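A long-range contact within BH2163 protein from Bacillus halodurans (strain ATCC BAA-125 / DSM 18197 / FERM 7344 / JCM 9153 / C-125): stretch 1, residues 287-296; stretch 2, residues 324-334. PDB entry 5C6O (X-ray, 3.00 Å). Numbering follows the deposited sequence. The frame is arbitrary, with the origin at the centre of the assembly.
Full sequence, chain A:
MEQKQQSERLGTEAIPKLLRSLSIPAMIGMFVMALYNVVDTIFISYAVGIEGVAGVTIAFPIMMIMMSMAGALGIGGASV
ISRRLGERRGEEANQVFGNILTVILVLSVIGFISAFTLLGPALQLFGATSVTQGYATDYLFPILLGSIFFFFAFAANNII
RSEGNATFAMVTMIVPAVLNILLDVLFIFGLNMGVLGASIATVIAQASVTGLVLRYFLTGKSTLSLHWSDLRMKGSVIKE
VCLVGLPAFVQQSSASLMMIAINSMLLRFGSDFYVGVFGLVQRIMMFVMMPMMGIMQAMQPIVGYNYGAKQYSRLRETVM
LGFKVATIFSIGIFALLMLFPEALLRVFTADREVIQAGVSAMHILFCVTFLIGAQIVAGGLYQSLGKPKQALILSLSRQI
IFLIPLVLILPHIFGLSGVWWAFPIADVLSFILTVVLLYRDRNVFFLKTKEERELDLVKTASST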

ATOM      1  N   PHE A 287      -1.273  -9.566  -4.690  1.00204.68           N
ATOM      2  CA  PHE A 287      -0.682  -9.818  -5.993  1.00198.49           C
ATOM      3  C   PHE A 287      -1.686  -9.584  -7.091  1.00180.74           C
ATOM      4  O   PHE A 287      -1.454  -8.821  -8.029  1.00186.47           O
ATOM      5  N   VAL A 288      -2.812 -10.254  -6.982  1.00164.29           N
ATOM      6  CA  VAL A 288      -3.872  -9.952  -7.904  1.00172.20           C
ATOM      7  C   VAL A 288      -4.861  -8.908  -7.338  1.00161.83           C
ATOM      8  O   VAL A 288      -6.032  -8.824  -7.699  1.00151.58           O
ATOM      9  N   MET A 289      -4.337  -8.073  -6.461  1.00166.33           N
ATOM     10  CA  MET A 289      -4.957  -6.782  -6.248  1.00188.36           C
ATOM     11  C   MET A 289      -4.348  -5.745  -7.197  1.00190.07           C
ATOM     12  O   MET A 289      -5.082  -4.971  -7.825  1.00192.74           O
ATOM     13  N   MET A 290      -3.015  -5.757  -7.297  1.00170.65           N
ATOM     14  CA  MET A 290      -2.237  -4.954  -8.268  1.00164.49           C
ATOM     15  C   MET A 290      -2.946  -4.390  -9.527  1.00152.08           C
ATOM     16  O   MET A 290      -3.247  -3.203  -9.573  1.00138.18           O
ATOM     17  N   PRO A 291      -3.188  -5.218 -10.561  1.00151.30           N
ATOM     18  CA  PRO A 291      -4.192  -4.805 -11.498  1.00159.45           C
ATOM     19  C   PRO A 291      -5.022  -3.661 -10.974  1.00159.61           C
ATOM     20  O   PRO A 291      -4.727  -2.523 -11.321  1.00167.14           O
ATOM     21  N   MET A 292      -5.994  -3.901 -10.112  1.00161.70           N
ATOM     22  CA  MET A 292      -6.707  -2.757  -9.536  1.00182.33           C
ATOM     23  C   MET A 292      -5.829  -1.572  -9.062  1.00174.88           C
ATOM     24  O   MET A 292      -5.930  -0.433  -9.575  1.00150.98           O
ATOM     25  N   MET A 293      -4.992  -1.853  -8.065  1.00176.12           N
ATOM     26  CA  MET A 293      -4.107  -0.861  -7.470  1.00165.99           C
ATOM     27  C   MET A 293      -3.416   0.004  -8.530  1.00176.10           C
ATOM     28  O   MET A 293      -3.413   1.244  -8.444  1.00162.73           O
ATOM     29  N   GLY A 294      -2.851  -0.673  -9.535  1.00180.76           N
ATOM     30  CA  GLY A 294      -2.017  -0.048 -10.556  1.00168.72           C
ATOM     31  C   GLY A 294      -2.826   0.926 -11.355  1.00169.70           C
ATOM     32  O   GLY A 294      -2.407   2.062 -11.560  1.00186.12           O
ATOM     33  N   ILE A 295      -3.998   0.474 -11.783  1.00165.41           N
ATOM     34  CA  ILE A 295      -4.958   1.317 -12.477  1.00179.98           C
ATOM     35  C   ILE A 295      -5.340   2.519 -11.617  1.00176.06           C
ATOM     36  O   ILE A 295      -5.405   3.650 -12.117  1.00177.39           O
ATOM     37  N   MET A 296      -5.588   2.276 -10.331  1.00172.18           N
ATOM     38  CA  MET A 296      -5.831   3.376  -9.416  1.00183.44           C
ATOM     39  C   MET A 296      -4.701   4.429  -9.551  1.00176.89           C
ATOM     40  O   MET A 296      -4.922   5.570  -9.983  1.00159.57           O
ATOM     41  N   LYS A 324     -14.890   2.323 -15.392  1.00191.14           N
ATOM     42  CA  LYS A 324     -14.973   1.468 -16.571  1.00197.50           C
ATOM     43  C   LYS A 324     -13.899   0.372 -16.643  1.00188.09           C
ATOM     44  O   LYS A 324     -14.237  -0.800 -16.796  1.00211.21           O
ATOM     45  N   VAL A 325     -12.621   0.713 -16.548  1.00163.64           N
ATOM     46  CA  VAL A 325     -11.655  -0.350 -16.688  1.00173.42           C
ATOM     47  C   VAL A 325     -11.675  -1.213 -15.425  1.00184.30           C
ATOM     48  O   VAL A 325     -11.880  -2.433 -15.510  1.00184.88           O
ATOM     49  N   ALA A 326     -11.514  -0.581 -14.262  1.00176.26           N
ATOM     50  CA  ALA A 326     -11.435  -1.321 -13.010  1.00161.70           C
ATOM     51  C   ALA A 326     -12.523  -2.361 -12.977  1.00161.73           C
ATOM     52  O   ALA A 326     -12.245  -3.518 -12.691  1.00191.71           O
ATOM     53  N   THR A 327     -13.749  -1.987 -13.312  1.00151.16           N
ATOM     54  CA  THR A 327     -14.798  -3.001 -13.346  1.00171.89           C
ATOM     55  C   THR A 327     -14.476  -4.263 -14.166  1.00187.89           C
ATOM     56  O   THR A 327     -14.712  -5.392 -13.690  1.00189.41           O
ATOM     57  N   ILE A 328     -13.939  -4.104 -15.373  1.00185.18           N
ATOM     58  CA  ILE A 328     -13.641  -5.300 -16.131  1.00196.76           C
ATOM     59  C   ILE A 328     -12.581  -6.152 -15.420  1.00190.78           C
ATOM     60  O   ILE A 328     -12.646  -7.373 -15.449  1.00199.35           O
ATOM     61  N   PHE A 329     -11.635  -5.519 -14.737  1.00182.74           N
ATOM     62  CA  PHE A 329     -10.716  -6.280 -13.911  1.00171.15           C
ATOM     63  C   PHE A 329     -11.363  -6.563 -12.601  1.00152.43           C
ATOM     64  O   PHE A 329     -10.690  -6.996 -11.710  1.00160.24           O
ATOM     65  N   SER A 330     -12.643  -6.267 -12.443  1.00145.65           N
ATOM     66  CA  SER A 330     -13.312  -6.611 -11.198  1.00163.62           C
ATOM     67  C   SER A 330     -13.938  -7.948 -11.424  1.00173.41           C
ATOM     68  O   SER A 330     -13.629  -8.914 -10.740  1.00192.53           O
ATOM     69  N   ILE A 331     -14.796  -8.008 -12.423  1.00172.75           N
ATOM     70  CA  ILE A 331     -15.278  -9.280 -12.910  1.00183.82           C
ATOM     71  C   ILE A 331     -14.121 -10.243 -13.257  1.00172.98           C
ATOM     72  O   ILE A 331     -14.289 -11.438 -13.266  1.00161.73           O
ATOM     73  N   GLY A 332     -12.944  -9.710 -13.543  1.00182.11           N
ATOM     74  CA  GLY A 332     -11.839 -10.546 -13.975  1.00186.59           C
ATOM     75  C   GLY A 332     -11.292 -11.330 -12.816  1.00181.13           C
ATOM     76  O   GLY A 332     -11.568 -12.500 -12.663  1.00182.13           O
ATOM     77  N   ILE A 333     -10.503 -10.669 -11.996  1.00187.06           N
ATOM     78  CA  ILE A 333     -10.004 -11.278 -10.804  1.00186.20           C
ATOM     79  C   ILE A 333     -11.076 -12.226 -10.301  1.00183.45           C
ATOM     80  O   ILE A 333     -10.827 -13.420 -10.221  1.00214.50           O
ATOM     81  N   PHE A 334     -12.280 -11.710 -10.059  1.00171.67           N
ATOM     82  CA  PHE A 334     -13.445 -12.497  -9.558  1.00184.77           C
ATOM     83  C   PHE A 334     -13.621 -13.925 -10.082  1.00177.27           C
ATOM     84  O   PHE A 334     -13.616 -14.866  -9.298  1.00179.24           O
TER

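Two nearly antiparallel helical segments, their axes 173° apart in direction and 9.7 Å apart at closest approach, meet in a small, apolar contact that buries 440 Å² and contains no hydrogen bond across it. Register runs from Val288 beside Ile333 (CA to CA 6.9 Å) to Met292 beside Ala326 (CA to CA 6.0 Å). Met292 is the central knob: its CA-to-CB bond points sideways, but chi1 of -102°, between wells, and a p chi2 bring its end into a hole formed by Ala326, Phe329, Ser330 and Ile333. There Met292 SD lies 3.6 Å from Phe329 CB and 4.0 Å from Ile333 CD1. Ile333, chi1 m, points toward stretch 1 and gathers several neighbours: its CG1 is 3.7 Å from Val288 CG1, and its CD1 is 4.1 Å from both Pro291 CB and Met289 CE. Met289 starts away from stretch 2, yet its m, m, p chain brings the methyl back. At the other end, Ile295 (m, m) points toward stretch 2, setting CG2 3.7 Å from CG1 of Val325 (p) and CG1 4.0 Å from CE1 of Phe329 (chi1 m), at the edge of the ring. Ser330 OG lies 3.2 Å from Met292 CE but is hydrogen-bonded elsewhere in the structure; across the contact itself the side chains meet through apolar packing.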

ATOM      1  CB  PHE A 287      -0.156 -11.231  -6.129  1.00203.29           C
ATOM      2  CG  PHE A 287       0.562 -11.451  -7.412  1.00246.77           C
ATOM      3  CD1 PHE A 287       1.949 -11.514  -7.439  1.00272.62           C
ATOM      4  CD2 PHE A 287      -0.146 -11.533  -8.613  1.00258.61           C
ATOM      5  CE1 PHE A 287       2.620 -11.690  -8.639  1.00301.74           C
ATOM      6  CE2 PHE A 287       0.515 -11.702  -9.814  1.00277.08           C
ATOM      7  CZ  PHE A 287       1.900 -11.786  -9.825  1.00297.72           C
ATOM      8  CB  VAL A 288      -4.408 -11.238  -8.567  1.00191.39           C
ATOM      9  CG1 VAL A 288      -5.828 -11.598  -8.122  1.00205.68           C
ATOM     10  CG2 VAL A 288      -4.204 -11.144 -10.086  1.00180.40           C
ATOM     11  CB  MET A 289      -4.868  -6.342  -4.785  1.00200.67           C
ATOM     12  CG  MET A 289      -5.897  -6.990  -3.858  1.00194.56           C
ATOM     13  SD  MET A 289      -7.639  -6.686  -4.240  1.00197.57           S
ATOM     14  CE  MET A 289      -7.838  -7.518  -5.828  1.00169.87           C
ATOM     15  CB  MET A 290      -0.985  -5.736  -8.649  1.00169.50           C
ATOM     16  CG  MET A 290      -0.227  -5.214  -9.867  1.00176.26           C
ATOM     17  SD  MET A 290       1.524  -5.630  -9.721  1.00209.36           S
ATOM     18  CE  MET A 290       1.477  -7.012  -8.559  1.00214.66           C
ATOM     19  CB  PRO A 291      -4.973  -6.081 -11.697  1.00162.36           C
ATOM     20  CG  PRO A 291      -3.823  -7.066 -11.777  1.00174.14           C
ATOM     21  CD  PRO A 291      -2.630  -6.489 -11.024  1.00150.57           C
ATOM     22  CB  MET A 292      -7.608  -3.222  -8.401  1.00196.49           C
ATOM     23  CG  MET A 292      -9.054  -3.323  -8.817  1.00206.58           C
ATOM     24  SD  MET A 292      -9.295  -4.389 -10.244  1.00220.12           S
ATOM     25  CE  MET A 292     -10.878  -5.023  -9.682  1.00212.69           C
ATOM     26  CB  MET A 293      -3.067  -1.571  -6.614  1.00147.58           C
ATOM     27  CG  MET A 293      -3.601  -2.068  -5.300  1.00161.02           C
ATOM     28  SD  MET A 293      -3.774  -0.739  -4.081  1.00203.21           S
ATOM     29  CE  MET A 293      -5.533  -0.807  -3.718  1.00173.56           C
ATOM     30  CB  ILE A 295      -6.225   0.520 -12.868  1.00200.27           C
ATOM     31  CG1 ILE A 295      -5.909  -0.511 -13.965  1.00206.04           C
ATOM     32  CG2 ILE A 295      -7.357   1.442 -13.305  1.00209.02           C
ATOM     33  CD1 ILE A 295      -5.241   0.053 -15.207  1.00218.53           C
ATOM     34  CB  MET A 296      -5.975   2.856  -7.977  1.00186.22           C
ATOM     35  CG  MET A 296      -6.570   3.873  -7.016  1.00194.54           C
ATOM     36  SD  MET A 296      -5.594   4.179  -5.524  1.00212.27           S
ATOM     37  CE  MET A 296      -4.134   5.074  -6.083  1.00186.57           C
ATOM     38  CB  LYS A 324     -14.941   2.322 -17.839  1.00225.63           C
ATOM     39  CG  LYS A 324     -15.144   1.553 -19.139  1.00267.96           C
ATOM     40  CD  LYS A 324     -16.590   1.614 -19.614  1.00294.20           C
ATOM     41  CE  LYS A 324     -16.728   1.233 -21.085  1.00303.88           C
ATOM     42  NZ  LYS A 324     -17.958   1.814 -21.701  1.00294.31           N
ATOM     43  CB  VAL A 325     -10.256   0.149 -17.049  1.00174.84           C
ATOM     44  CG1 VAL A 325      -9.809   1.245 -16.085  1.00180.96           C
ATOM     45  CG2 VAL A 325      -9.283  -1.025 -17.091  1.00185.94           C
ATOM     46  CB  ALA A 326     -11.549  -0.409 -11.819  1.00155.75           C
ATOM     47  CB  THR A 327     -16.175  -2.421 -13.691  1.00174.30           C
ATOM     48  OG1 THR A 327     -16.952  -2.359 -12.482  1.00174.88           O
ATOM     49  CG2 THR A 327     -16.925  -3.299 -14.697  1.00173.23           C
ATOM     50  CB  ILE A 328     -13.350  -5.027 -17.615  1.00214.58           C
ATOM     51  CG1 ILE A 328     -13.424  -6.343 -18.411  1.00240.61           C
ATOM     52  CG2 ILE A 328     -12.027  -4.298 -17.780  1.00230.71           C
ATOM     53  CD1 ILE A 328     -14.049  -6.221 -19.808  1.00259.07           C
ATOM     54  CB  PHE A 329      -9.420  -5.522 -13.622  1.00201.55           C
ATOM     55  CG  PHE A 329      -8.623  -5.184 -14.847  1.00243.30           C
ATOM     56  CD1 PHE A 329      -8.011  -3.933 -14.975  1.00235.62           C
ATOM     57  CD2 PHE A 329      -8.482  -6.109 -15.886  1.00264.64           C
ATOM     58  CE1 PHE A 329      -7.268  -3.623 -16.109  1.00228.21           C
ATOM     59  CE2 PHE A 329      -7.742  -5.798 -17.026  1.00251.09           C
ATOM     60  CZ  PHE A 329      -7.137  -4.553 -17.138  1.00233.18           C
ATOM     61  CB  SER A 330     -14.355  -5.576 -10.782  1.00177.57           C
ATOM     62  OG  SER A 330     -14.028  -4.978  -9.529  1.00172.44           O
ATOM     63  CB  ILE A 331     -16.232  -9.051 -14.108  1.00197.56           C
ATOM     64  CG1 ILE A 331     -15.471  -8.914 -15.440  1.00205.72           C
ATOM     65  CG2 ILE A 331     -17.073  -7.796 -13.863  1.00180.38           C
ATOM     66  CD1 ILE A 331     -15.187 -10.226 -16.162  1.00201.71           C
ATOM     67  CB  ILE A 333      -9.585 -10.206  -9.787  1.00206.34           C
ATOM     68  CG1 ILE A 333      -8.222  -9.614 -10.206  1.00226.86           C
ATOM     69  CG2 ILE A 333      -9.507 -10.797  -8.393  1.00223.68           C
ATOM     70  CD1 ILE A 333      -8.008  -8.144  -9.888  1.00238.64           C
ATOM     71  CB  PHE A 334     -14.718 -11.687  -9.806  1.00203.33           C
ATOM     72  CG  PHE A 334     -16.019 -12.394  -9.484  1.00203.03           C
ATOM     73  CD1 PHE A 334     -16.662 -12.178  -8.269  1.00198.75           C
ATOM     74  CD2 PHE A 334     -16.660 -13.180 -10.441  1.00205.37           C
ATOM     75  CE1 PHE A 334     -17.888 -12.773  -7.997  1.00200.57           C
ATOM     76  CE2 PHE A 334     -17.883 -13.778 -10.171  1.00208.96           C
ATOM     77  CZ  PHE A 334     -18.504 -13.570  -8.949  1.00205.06           C
TER